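Local coordinates for BamaA.19900.a (Balamuthia mandrillaris, PDB 6VZZ), which probably phosphorylates glucose at its 6-hydroxyl with ATP, as a glucokinase of the actin-like ATPase clan, and binds beta-D-glucopyranose, at residues V111-N116 / H123-R128; D70-L75 / T115-D120; C98-G103 / H142-L147. One frame throughout, in Å; residues are numbered along the deposited sequence.

Contact 1: V111-N116 / H123-R128; sequences VLDVTN and HRRLKR. With BGC (beta-D-glucopyranose), chain B.
Asp113 sends its CG anti to the backbone N (chi1 -172°), while Arg125 runs extended from CG to NE, and the two side chains meet on one face of an antiparallel strand pair. Strands 111-114 and 125-127 are the middle and last strands of a small three-stranded sheet. Arg125 NE gives a nearly straight hydrogen bond to Asp113 OD2 at 3.0 Å, part of a salt bridge. The carboxylate lies at the edge of the guanidinium, with the two planes turned 73° apart, and NE approaches OD2 from above the carboxylate plane. Arg124, bent at chi3, lies alongside Asp113 and adds a longer salt bridge, NH1 to OD1 at 3.7 Å. One carboxylate thus gathers two arginines. Further along this face, Val111 CG1 rests on Arg125 CB at 4.1 Å. On the other face Leu112 and Leu126 both pack against Ile43 of strand 37-43, and Leu126 also reaches helix 72-90. Beyond the strand, Thr115 and Asn116 belong to the glucose pocket. The backbone bonds run both ways between Leu112 and Leu126, and the ladder finishes where Val114 N donates to Arg124 O at 2.8 Å.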
loop_
_atom_site.group_PDB
_atom_site.type_symbol
_atom_site.label_atom_id
_atom_site.label_comp_id
_atom_site.label_asym_id
_atom_site.label_seq_id
_atom_site.Cartn_x
_atom_site.Cartn_y
_atom_site.Cartn_z
ATOM N N VAL A 111 -14.303 11.867 -14.961
ATOM C CA VAL A 111 -15.296 11.903 -13.890
ATOM C C VAL A 111 -14.603 11.823 -12.533
ATOM O O VAL A 111 -13.736 10.968 -12.320
ATOM C CB VAL A 111 -16.313 10.748 -14.020
ATOM C CG1 VAL A 111 -17.402 10.870 -12.960
ATOM C CG2 VAL A 111 -16.896 10.693 -15.423
ATOM N N LEU A 112 -15.011 12.694 -11.610
ATOM C CA LEU A 112 -14.623 12.631 -10.208
ATOM C C LEU A 112 -15.808 12.137 -9.385
ATOM O O LEU A 112 -16.951 12.538 -9.626
ATOM C CB LEU A 112 -14.162 14.006 -9.703
ATOM C CG LEU A 112 -14.055 14.234 -8.190
ATOM C CD1 LEU A 112 -12.885 13.471 -7.561
ATOM C CD2 LEU A 112 -13.950 15.708 -7.888
ATOM N N ASP A 113 -15.535 11.258 -8.422
ATOM C CA ASP A 113 -16.538 10.695 -7.517
ATOM C C ASP A 113 -16.118 11.122 -6.111
ATOM O O ASP A 113 -15.149 10.588 -5.561
ATOM C CB ASP A 113 -16.599 9.169 -7.671
ATOM C CG ASP A 113 -17.759 8.523 -6.914
ATOM O OD1 ASP A 113 -18.014 8.864 -5.736
ATOM O OD2 ASP A 113 -18.424 7.646 -7.507
ATOM N N VAL A 114 -16.815 12.098 -5.530
ATOM C CA VAL A 114 -16.419 12.629 -4.228
ATOM C C VAL A 114 -16.963 11.698 -3.147
ATOM O O VAL A 114 -18.173 11.597 -2.940
ATOM C CB VAL A 114 -16.902 14.067 -4.031
ATOM C CG1 VAL A 114 -16.430 14.588 -2.691
ATOM C CG2 VAL A 114 -16.380 14.950 -5.152
ATOM N N THR A 115 -16.056 11.020 -2.445
ATOM C CA THR A 115 -16.450 9.881 -1.623
ATOM C C THR A 115 -17.488 10.261 -0.572
ATOM O O THR A 115 -18.421 9.496 -0.307
ATOM C CB THR A 115 -15.212 9.278 -0.963
ATOM O OG1 THR A 115 -14.302 8.849 -1.980
ATOM C CG2 THR A 115 -15.587 8.093 -0.069
ATOM N N ASN A 116 -17.347 11.435 0.041
ATOM C CA ASN A 116 -18.143 11.785 1.210
ATOM C C ASN A 116 -19.180 12.870 0.923
ATOM O O ASN A 116 -19.729 13.459 1.859
ATOM C CB ASN A 116 -17.224 12.193 2.360
ATOM C CG ASN A 116 -16.538 10.994 3.008
ATOM O OD1 ASN A 116 -17.161 9.960 3.242
ATOM N ND2 ASN A 116 -15.251 11.130 3.295
ATOM N N HIS A 123 -25.131 13.522 -7.568
ATOM C CA HIS A 123 -24.720 14.535 -6.611
ATOM C C HIS A 123 -23.359 14.251 -5.999
ATOM O O HIS A 123 -22.824 15.107 -5.289
ATOM C CB HIS A 123 -25.789 14.673 -5.524
ATOM C CG HIS A 123 -27.060 15.300 -6.020
ATOM N ND1 HIS A 123 -27.683 16.342 -5.368
ATOM C CD2 HIS A 123 -27.806 15.049 -7.123
ATOM C CE1 HIS A 123 -28.765 16.697 -6.039
ATOM N NE2 HIS A 123 -28.862 15.927 -7.108
ATOM N N ARG A 124 -22.785 13.078 -6.268
ATOM C CA ARG A 124 -21.444 12.751 -5.820
ATOM C C ARG A 124 -20.416 12.780 -6.936
ATOM O O ARG A 124 -19.219 12.830 -6.648
ATOM C CB ARG A 124 -21.430 11.363 -5.160
ATOM C CG ARG A 124 -22.182 11.305 -3.843
ATOM C CD ARG A 124 -22.070 9.933 -3.176
ATOM N NE ARG A 124 -23.009 8.980 -3.763
ATOM C CZ ARG A 124 -22.661 7.952 -4.534
ATOM N NH1 ARG A 124 -21.382 7.714 -4.809
ATOM N NH2 ARG A 124 -23.598 7.153 -5.028
ATOM N N ARG A 125 -20.849 12.775 -8.193
ATOM C CA ARG A 125 -19.959 12.707 -9.340
ATOM C C ARG A 125 -19.935 14.034 -10.089
ATOM O O ARG A 125 -20.943 14.735 -10.178
ATOM C CB ARG A 125 -20.377 11.571 -10.276
ATOM C CG ARG A 125 -20.233 10.212 -9.608
ATOM C CD ARG A 125 -20.674 9.048 -10.471
ATOM N NE ARG A 125 -20.278 7.793 -9.840
ATOM C CZ ARG A 125 -20.762 6.603 -10.174
ATOM N NH1 ARG A 125 -21.672 6.505 -11.137
ATOM N NH2 ARG A 125 -20.344 5.509 -9.539
ATOM N N LEU A 126 -18.759 14.378 -10.614
ATOM C CA LEU A 126 -18.545 15.632 -11.328
ATOM C C LEU A 126 -17.765 15.333 -12.600
ATOM O O LEU A 126 -16.640 14.830 -12.529
ATOM C CB LEU A 126 -17.796 16.642 -10.452
ATOM C CG LEU A 126 -17.396 17.985 -11.075
ATOM C CD1 LEU A 126 -18.610 18.811 -11.478
ATOM C CD2 LEU A 126 -16.490 18.782 -10.136
ATOM N N LYS A 127 -18.367 15.630 -13.757
ATOM C CA LYS A 127 -17.741 15.429 -15.059
ATOM C C LYS A 127 -17.016 16.694 -15.498
ATOM O O LYS A 127 -17.499 17.806 -15.266
ATOM C CB LYS A 127 -18.793 15.061 -16.108
ATOM C CG LYS A 127 -19.703 13.922 -15.700
ATOM C CD LYS A 127 -20.833 13.696 -16.702
ATOM C CE LYS A 127 -21.591 12.406 -16.375
ATOM N NZ LYS A 127 -23.052 12.522 -16.663
ATOM N N ARG A 128 -15.858 16.520 -16.147
ATOM C CA ARG A 128 -15.149 17.647 -16.754
ATOM C C ARG A 128 -16.064 18.482 -17.640
ATOM O O ARG A 128 -16.069 19.716 -17.565
ATOM C CB ARG A 128 -14.007 17.148 -17.618
ATOM C CG ARG A 128 -12.705 16.781 -17.004
ATOM C CD ARG A 128 -12.065 16.054 -18.156
ATOM N NE ARG A 128 -10.641 15.835 -18.076
ATOM C CZ ARG A 128 -10.012 15.014 -18.905
ATOM N NH1 ARG A 128 -8.697 14.826 -18.801
ATOM N NH2 ARG A 128 -10.718 14.374 -19.832
HETATM C C2 BGC B . -11.521 9.784 -0.017
HETATM C C3 BGC B . -10.124 10.073 -0.544
HETATM C C4 BGC B . -9.649 11.432 -0.046
HETATM C C5 BGC B . -9.760 11.481 1.474
HETATM C C6 BGC B . -9.354 12.804 2.078
HETATM C C1 BGC B . -11.512 9.905 1.499
HETATM O O1 BGC B . -12.738 9.571 2.038
HETATM O O2 BGC B . -11.935 8.481 -0.410
HETATM O O3 BGC B . -10.106 10.020 -1.964
HETATM O O4 BGC B . -8.289 11.633 -0.403
HETATM O O5 BGC B . -11.121 11.230 1.851
HETATM O O6 BGC B . -9.956 13.890 1.405
#

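Contact 2: D70-L75 / T115-D120. With BGC (beta-D-glucopyranose), chain B.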
loop_
_atom_site.group_PDB
_atom_site.type_symbol
_atom_site.label_atom_id
_atom_site.label_comp_id
_atom_site.label_asym_id
_atom_site.label_seq_id
_atom_site.Cartn_x
_atom_site.Cartn_y
_atom_site.Cartn_z
ATOM N N ASP A 70 -21.414 20.155 -0.347
ATOM C CA ASP A 70 -21.388 18.715 -0.131
ATOM C C ASP A 70 -22.126 17.951 -1.225
ATOM O O ASP A 70 -22.522 16.801 -1.006
ATOM C CB ASP A 70 -21.961 18.355 1.237
ATOM C CG ASP A 70 -23.446 18.558 1.306
ATOM O OD1 ASP A 70 -23.924 19.564 0.752
ATOM O OD2 ASP A 70 -24.136 17.707 1.906
ATOM N N ASP A 71 -22.330 18.561 -2.391
ATOM C CA ASP A 71 -22.752 17.814 -3.569
ATOM C C ASP A 71 -22.245 18.536 -4.814
ATOM O O ASP A 71 -21.923 19.727 -4.779
ATOM C CB ASP A 71 -24.282 17.560 -3.583
ATOM C CG ASP A 71 -25.116 18.752 -4.053
ATOM O OD1 ASP A 71 -24.584 19.814 -4.413
ATOM O OD2 ASP A 71 -26.359 18.619 -4.062
ATOM N N THR A 72 -22.160 17.794 -5.917
ATOM C CA THR A 72 -21.526 18.328 -7.116
ATOM C C THR A 72 -22.410 19.331 -7.847
ATOM O O THR A 72 -21.886 20.200 -8.551
ATOM C CB THR A 72 -21.132 17.186 -8.056
ATOM O OG1 THR A 72 -22.274 16.357 -8.314
ATOM C CG2 THR A 72 -20.011 16.341 -7.435
ATOM N N ARG A 73 -23.736 19.240 -7.703
ATOM C CA ARG A 73 -24.601 20.234 -8.336
ATOM C C ARG A 73 -24.361 21.618 -7.743
ATOM O O ARG A 73 -24.363 22.621 -8.468
ATOM C CB ARG A 73 -26.074 19.837 -8.204
ATOM C CG ARG A 73 -26.424 18.386 -8.615
ATOM C CD ARG A 73 -26.040 18.027 -10.059
ATOM N NE ARG A 73 -24.637 17.616 -10.185
ATOM C CZ ARG A 73 -24.008 17.437 -11.345
ATOM N NH1 ARG A 73 -24.652 17.634 -12.488
ATOM N NH2 ARG A 73 -22.731 17.080 -11.368
ATOM N N LYS A 74 -24.131 21.694 -6.429
ATOM C CA LYS A 74 -23.792 22.974 -5.816
ATOM C C LYS A 74 -22.410 23.457 -6.253
ATOM O O LYS A 74 -22.186 24.669 -6.355
ATOM C CB LYS A 74 -23.876 22.870 -4.290
ATOM N N LEU A 75 -21.482 22.539 -6.528
ATOM C CA LEU A 75 -20.190 22.938 -7.076
ATOM C C LEU A 75 -20.348 23.564 -8.460
ATOM O O LEU A 75 -19.748 24.604 -8.758
ATOM C CB LEU A 75 -19.251 21.736 -7.142
ATOM C CG LEU A 75 -18.596 21.305 -5.830
ATOM C CD1 LEU A 75 -17.564 20.216 -6.078
ATOM C CD2 LEU A 75 -17.958 22.506 -5.139
ATOM N N THR A 115 -16.056 11.020 -2.445
ATOM C CA THR A 115 -16.450 9.881 -1.623
ATOM C C THR A 115 -17.488 10.261 -0.572
ATOM O O THR A 115 -18.421 9.496 -0.307
ATOM C CB THR A 115 -15.212 9.278 -0.963
ATOM O OG1 THR A 115 -14.302 8.849 -1.980
ATOM C CG2 THR A 115 -15.587 8.093 -0.069
ATOM N N ASN A 116 -17.347 11.435 0.041
ATOM C CA ASN A 116 -18.143 11.785 1.210
ATOM C C ASN A 116 -19.180 12.870 0.923
ATOM O O ASN A 116 -19.729 13.459 1.859
ATOM C CB ASN A 116 -17.224 12.193 2.360
ATOM C CG ASN A 116 -16.538 10.994 3.008
ATOM O OD1 ASN A 116 -17.161 9.960 3.242
ATOM N ND2 ASN A 116 -15.251 11.130 3.295
ATOM N N PHE A 117 -19.461 13.142 -0.349
ATOM C CA PHE A 117 -20.632 13.930 -0.688
ATOM C C PHE A 117 -21.902 13.110 -0.475
ATOM O O PHE A 117 -21.891 11.875 -0.472
ATOM C CB PHE A 117 -20.561 14.431 -2.130
ATOM C CG PHE A 117 -19.736 15.671 -2.293
ATOM C CD1 PHE A 117 -19.037 16.197 -1.217
ATOM C CD2 PHE A 117 -19.668 16.316 -3.508
ATOM C CE1 PHE A 117 -18.278 17.333 -1.359
ATOM C CE2 PHE A 117 -18.917 17.456 -3.655
ATOM C CZ PHE A 117 -18.219 17.966 -2.580
ATOM N N HIS A 118 -23.010 13.821 -0.297
ATOM C CA HIS A 118 -24.272 13.225 0.102
ATOM C C HIS A 118 -25.236 13.212 -1.074
ATOM O O HIS A 118 -25.272 14.158 -1.871
ATOM C CB HIS A 118 -24.879 13.990 1.282
ATOM C CG HIS A 118 -23.948 14.130 2.448
ATOM N ND1 HIS A 118 -23.333 15.322 2.772
ATOM C CD2 HIS A 118 -23.510 13.221 3.355
ATOM C CE1 HIS A 118 -22.569 15.145 3.837
ATOM N NE2 HIS A 118 -22.657 13.880 4.209
ATOM N N GLY A 119 -26.006 12.129 -1.184
ATOM C CA GLY A 119 -27.008 12.026 -2.227
ATOM C C GLY A 119 -26.767 10.890 -3.200
ATOM O O GLY A 119 -25.961 9.989 -2.943
ATOM N N ASP A 120 -27.467 10.928 -4.329
ATOM C CA ASP A 120 -27.333 9.898 -5.344
ATOM C C ASP A 120 -26.056 10.132 -6.152
ATOM O O ASP A 120 -25.301 11.077 -5.909
ATOM C CB ASP A 120 -28.580 9.865 -6.235
ATOM C CG ASP A 120 -28.669 11.056 -7.189
ATOM O OD1 ASP A 120 -28.091 12.131 -6.905
ATOM O OD2 ASP A 120 -29.328 10.911 -8.240
HETATM C C2 BGC B . -11.521 9.784 -0.017
HETATM C C3 BGC B . -10.124 10.073 -0.544
HETATM C C4 BGC B . -9.649 11.432 -0.046
HETATM C C5 BGC B . -9.760 11.481 1.474
HETATM C C6 BGC B . -9.354 12.804 2.078
HETATM C C1 BGC B . -11.512 9.905 1.499
HETATM O O1 BGC B . -12.738 9.571 2.038
HETATM O O2 BGC B . -11.935 8.481 -0.410
HETATM O O3 BGC B . -10.106 10.020 -1.964
HETATM O O4 BGC B . -8.289 11.633 -0.403
HETATM O O5 BGC B . -11.121 11.230 1.851
HETATM O O6 BGC B . -9.956 13.890 1.405
#
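The loop that brings Thr115 and Asn116 to the glucose pocket is held at the start of helix 72-90 by its next two residues, Phe117 and His118, which meet Asp70 and its neighbours. Thr115 OG1 lies 2.9 Å from O2 of the bound sugar, and Asn116 ND2 approaches O1 while hydrogen-bonding to Glu258. Two residues on, His118 grips Asp70 twice. Its backbone N donates to Asp70 O at 3.1 Å, and its ring ND1 donates to Asp70 OD2 at 2.7 Å. The second bond lies close to the imidazole plane and uses the anti lone pair of OD2. The carboxylate and ring planes stand 57° apart, so the two flat groups are not stacked. Asp70 CG sits between its own backbone N and carbonyl carbon (chi1 71°), which places it 3.6 Å from His118 ND1.

Phe117 slides beneath the backbone instead. One ring face lies under the peptide joining Asp70 to Asp71, with Asp70 C and Asp71 N both offset toward the rim. Asp71 CA comes within 3.4 Å of Phe117 CD2. At the ring edge, Thr72 CG2 and Leu75 CD1 close in, Leu75 CD1 being 3.9 Å from Phe117 CE2. The hydroxyl of Thr72 turns elsewhere, to Arg125 O.

Asp71 carries a separate task. Its OD1 accepts from Lys74 N at 2.8 Å and its OD2 from His123 ND1, the former being the side-chain bond typical of a helix N-cap.

Contact 3: C98-G103 / H142-L147. With BGC (beta-D-glucopyranose), chain B.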
loop_
_atom_site.group_PDB
_atom_site.type_symbol
_atom_site.label_atom_id
_atom_site.label_comp_id
_atom_site.label_asym_id
_atom_site.label_seq_id
_atom_site.Cartn_x
_atom_site.Cartn_y
_atom_site.Cartn_z
ATOM N N CYS A 98 -6.577 22.287 -13.110
ATOM C CA CYS A 98 -6.507 21.000 -12.435
ATOM C C CYS A 98 -7.374 21.053 -11.189
ATOM O O CYS A 98 -7.270 21.997 -10.399
ATOM C CB CYS A 98 -5.077 20.636 -12.054
ATOM S SG CYS A 98 -4.995 19.143 -11.044
ATOM N N LEU A 99 -8.231 20.047 -11.024
ATOM C CA LEU A 99 -9.096 19.919 -9.857
ATOM C C LEU A 99 -8.632 18.731 -9.028
ATOM O O LEU A 99 -8.655 17.590 -9.507
ATOM C CB LEU A 99 -10.552 19.742 -10.272
ATOM C CG LEU A 99 -11.108 20.844 -11.169
ATOM C CD1 LEU A 99 -11.116 20.382 -12.599
ATOM C CD2 LEU A 99 -12.500 21.248 -10.719
ATOM N N ALA A 100 -8.195 18.999 -7.799
ATOM C CA ALA A 100 -7.794 17.959 -6.860
ATOM C C ALA A 100 -8.974 17.702 -5.934
ATOM O O ALA A 100 -9.306 18.546 -5.091
ATOM C CB ALA A 100 -6.546 18.367 -6.078
ATOM N N GLY A 101 -9.614 16.544 -6.099
ATOM C CA GLY A 101 -10.836 16.254 -5.376
ATOM C C GLY A 101 -10.734 15.083 -4.424
ATOM O O GLY A 101 -9.912 14.184 -4.612
ATOM N N ALA A 102 -11.589 15.073 -3.402
ATOM C CA ALA A 102 -11.518 14.080 -2.331
ATOM C C ALA A 102 -12.292 12.825 -2.738
ATOM O O ALA A 102 -13.325 12.468 -2.170
ATOM C CB ALA A 102 -12.049 14.672 -1.034
ATOM N N GLY A 103 -11.767 12.152 -3.750
ATOM C CA GLY A 103 -12.354 10.897 -4.160
ATOM C C GLY A 103 -11.587 10.282 -5.304
ATOM O O GLY A 103 -10.430 10.625 -5.552
ATOM N N HIS A 142 -7.583 18.701 -15.900
ATOM C CA HIS A 142 -7.270 17.379 -15.367
ATOM C C HIS A 142 -7.804 17.218 -13.959
ATOM O O HIS A 142 -7.815 18.168 -13.174
ATOM C CB HIS A 142 -5.759 17.120 -15.387
ATOM C CG HIS A 142 -5.169 17.262 -16.749
ATOM N ND1 HIS A 142 -5.439 16.369 -17.765
ATOM C CD2 HIS A 142 -4.386 18.226 -17.287
ATOM C CE1 HIS A 142 -4.827 16.764 -18.867
ATOM N NE2 HIS A 142 -4.181 17.888 -18.604
ATOM N N PHE A 143 -8.252 16.008 -13.655
ATOM C CA PHE A 143 -8.635 15.615 -12.307
ATOM C C PHE A 143 -7.482 14.862 -11.667
ATOM O O PHE A 143 -6.902 13.961 -12.285
ATOM C CB PHE A 143 -9.867 14.713 -12.325
ATOM C CG PHE A 143 -11.173 15.448 -12.420
ATOM C CD1 PHE A 143 -11.434 16.536 -11.608
ATOM C CD2 PHE A 143 -12.152 15.024 -13.310
ATOM C CE1 PHE A 143 -12.645 17.193 -11.680
ATOM C CE2 PHE A 143 -13.361 15.675 -13.395
ATOM C CZ PHE A 143 -13.612 16.763 -12.579
ATOM N N ILE A 144 -7.150 15.229 -10.432
ATOM C CA ILE A 144 -6.297 14.408 -9.589
ATOM C C ILE A 144 -6.991 14.258 -8.242
ATOM O O ILE A 144 -7.924 14.994 -7.911
ATOM C CB ILE A 144 -4.882 14.991 -9.420
ATOM C CG1 ILE A 144 -4.944 16.347 -8.704
ATOM C CG2 ILE A 144 -4.172 15.057 -10.781
ATOM C CD1 ILE A 144 -3.591 16.994 -8.509
ATOM N N ASN A 145 -6.555 13.258 -7.482
ATOM C CA ASN A 145 -7.028 13.103 -6.114
ATOM C C ASN A 145 -6.411 14.194 -5.241
ATOM O O ASN A 145 -5.337 14.727 -5.545
ATOM C CB ASN A 145 -6.684 11.697 -5.606
ATOM C CG ASN A 145 -6.960 11.506 -4.128
ATOM O OD1 ASN A 145 -6.104 11.802 -3.288
ATOM N ND2 ASN A 145 -8.142 10.984 -3.801
ATOM N N ASP A 146 -7.116 14.553 -4.164
ATOM C CA ASP A 146 -6.652 15.654 -3.323
ATOM C C ASP A 146 -5.312 15.334 -2.660
ATOM O O ASP A 146 -4.409 16.180 -2.645
ATOM C CB ASP A 146 -7.711 16.033 -2.285
ATOM C CG ASP A 146 -8.129 14.868 -1.390
ATOM O OD1 ASP A 146 -7.919 13.691 -1.766
ATOM O OD2 ASP A 146 -8.699 15.137 -0.304
ATOM N N LEU A 147 -5.145 14.120 -2.122
ATOM C CA LEU A 147 -3.847 13.777 -1.538
ATOM C C LEU A 147 -2.776 13.625 -2.608
ATOM O O LEU A 147 -1.604 13.933 -2.362
ATOM C CB LEU A 147 -3.946 12.503 -0.701
ATOM C CG LEU A 147 -4.066 12.736 0.808
ATOM C CD1 LEU A 147 -2.763 13.265 1.372
ATOM C CD2 LEU A 147 -5.197 13.698 1.109
HETATM C C2 BGC B . -11.521 9.784 -0.017
HETATM C C3 BGC B . -10.124 10.073 -0.544
HETATM C C4 BGC B . -9.649 11.432 -0.046
HETATM C C5 BGC B . -9.760 11.481 1.474
HETATM C C6 BGC B . -9.354 12.804 2.078
HETATM C C1 BGC B . -11.512 9.905 1.499
HETATM O O1 BGC B . -12.738 9.571 2.038
HETATM O O2 BGC B . -11.935 8.481 -0.410
HETATM O O3 BGC B . -10.106 10.020 -1.964
HETATM O O4 BGC B . -8.289 11.633 -0.403
HETATM O O5 BGC B . -11.121 11.230 1.851
HETATM O O6 BGC B . -9.956 13.890 1.405
#
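Ile144 fits between Cys98 and Ala100 across two parallel strands, 98-101 and 142-145. Its CG1 takes the tight place between backbone N and carbonyl carbon (chi1 63°), which sets that carbon against both neighbours: Cys98 SG touches it and the terminal CD1, while Ala100 CB fills the other flank, 3.7 Å from Ile144 CG1. The opposite face of the sheet is built from a larger bump. Leu99 CB meets the edge of the Phe143 ring, 3.6 Å from Phe143 CD1, while Leu99 CD1 lies near Phe143 CE1, well out of the ring plane. The two side chains cross obliquely.

Between the faces, Leu99 N donates to His142 O, Ile144 N to Leu99 O, and Gly101 N to Ile144 O, the regular zigzag of a parallel ladder. The last rung departs from it: Asp146 N, at the start of helix 146-159, reaches Gly101 O from above the carbonyl plane. The chain then bends in an inverse gamma turn centred on Ala102, so that Gly103 folds back toward Asn145. Asn145 ND2 donates to Gly103 O and glucose O3, both at 2.9 Å, and weakly to O4. Beside it, Asp146 spreads its carboxylate over two hydroxyls, OD1 accepting from glucose O4 and OD2 from O6, the hydroxyl a glucokinase phosphorylates. Ala102 CB rests against O6 at 3.3 Å and against that same carboxylate, filling the corner between turn and sugar.

In the five-stranded sheet, strand 37-43 pairs with the other edge of 96-101. Val41 and Ile43 adjoin Leu99, helix 380-389 packs over Cys98, and Leu147 leans on Val188 and Ala190 of strand 186-191.

From the N terminus the chain first passes 70-75, the start of helix 72-90, then strand 96-101 and the small sheet. Contact 2 closes the loop from 70-75 to 115-120. Contact 3 opens within that loop at 98-103 and closes beyond it at 142-147, so the two cross. Contact 1 closes the shorter hairpin-like excursion from 111-116 to 123-128 and is nested inside contact 3; it shares Thr115 and Asn116 with contact 2. Thr72 N probably bonds to His123 O, joining contacts 1 and 2, and Thr115 N probably bonds to Ala102 O, joining both to contact 3. Together they tie helix 72-90 and the two sheets to one another, with Thr115, Asn116, Asn145 and Asp146 touching the glucose.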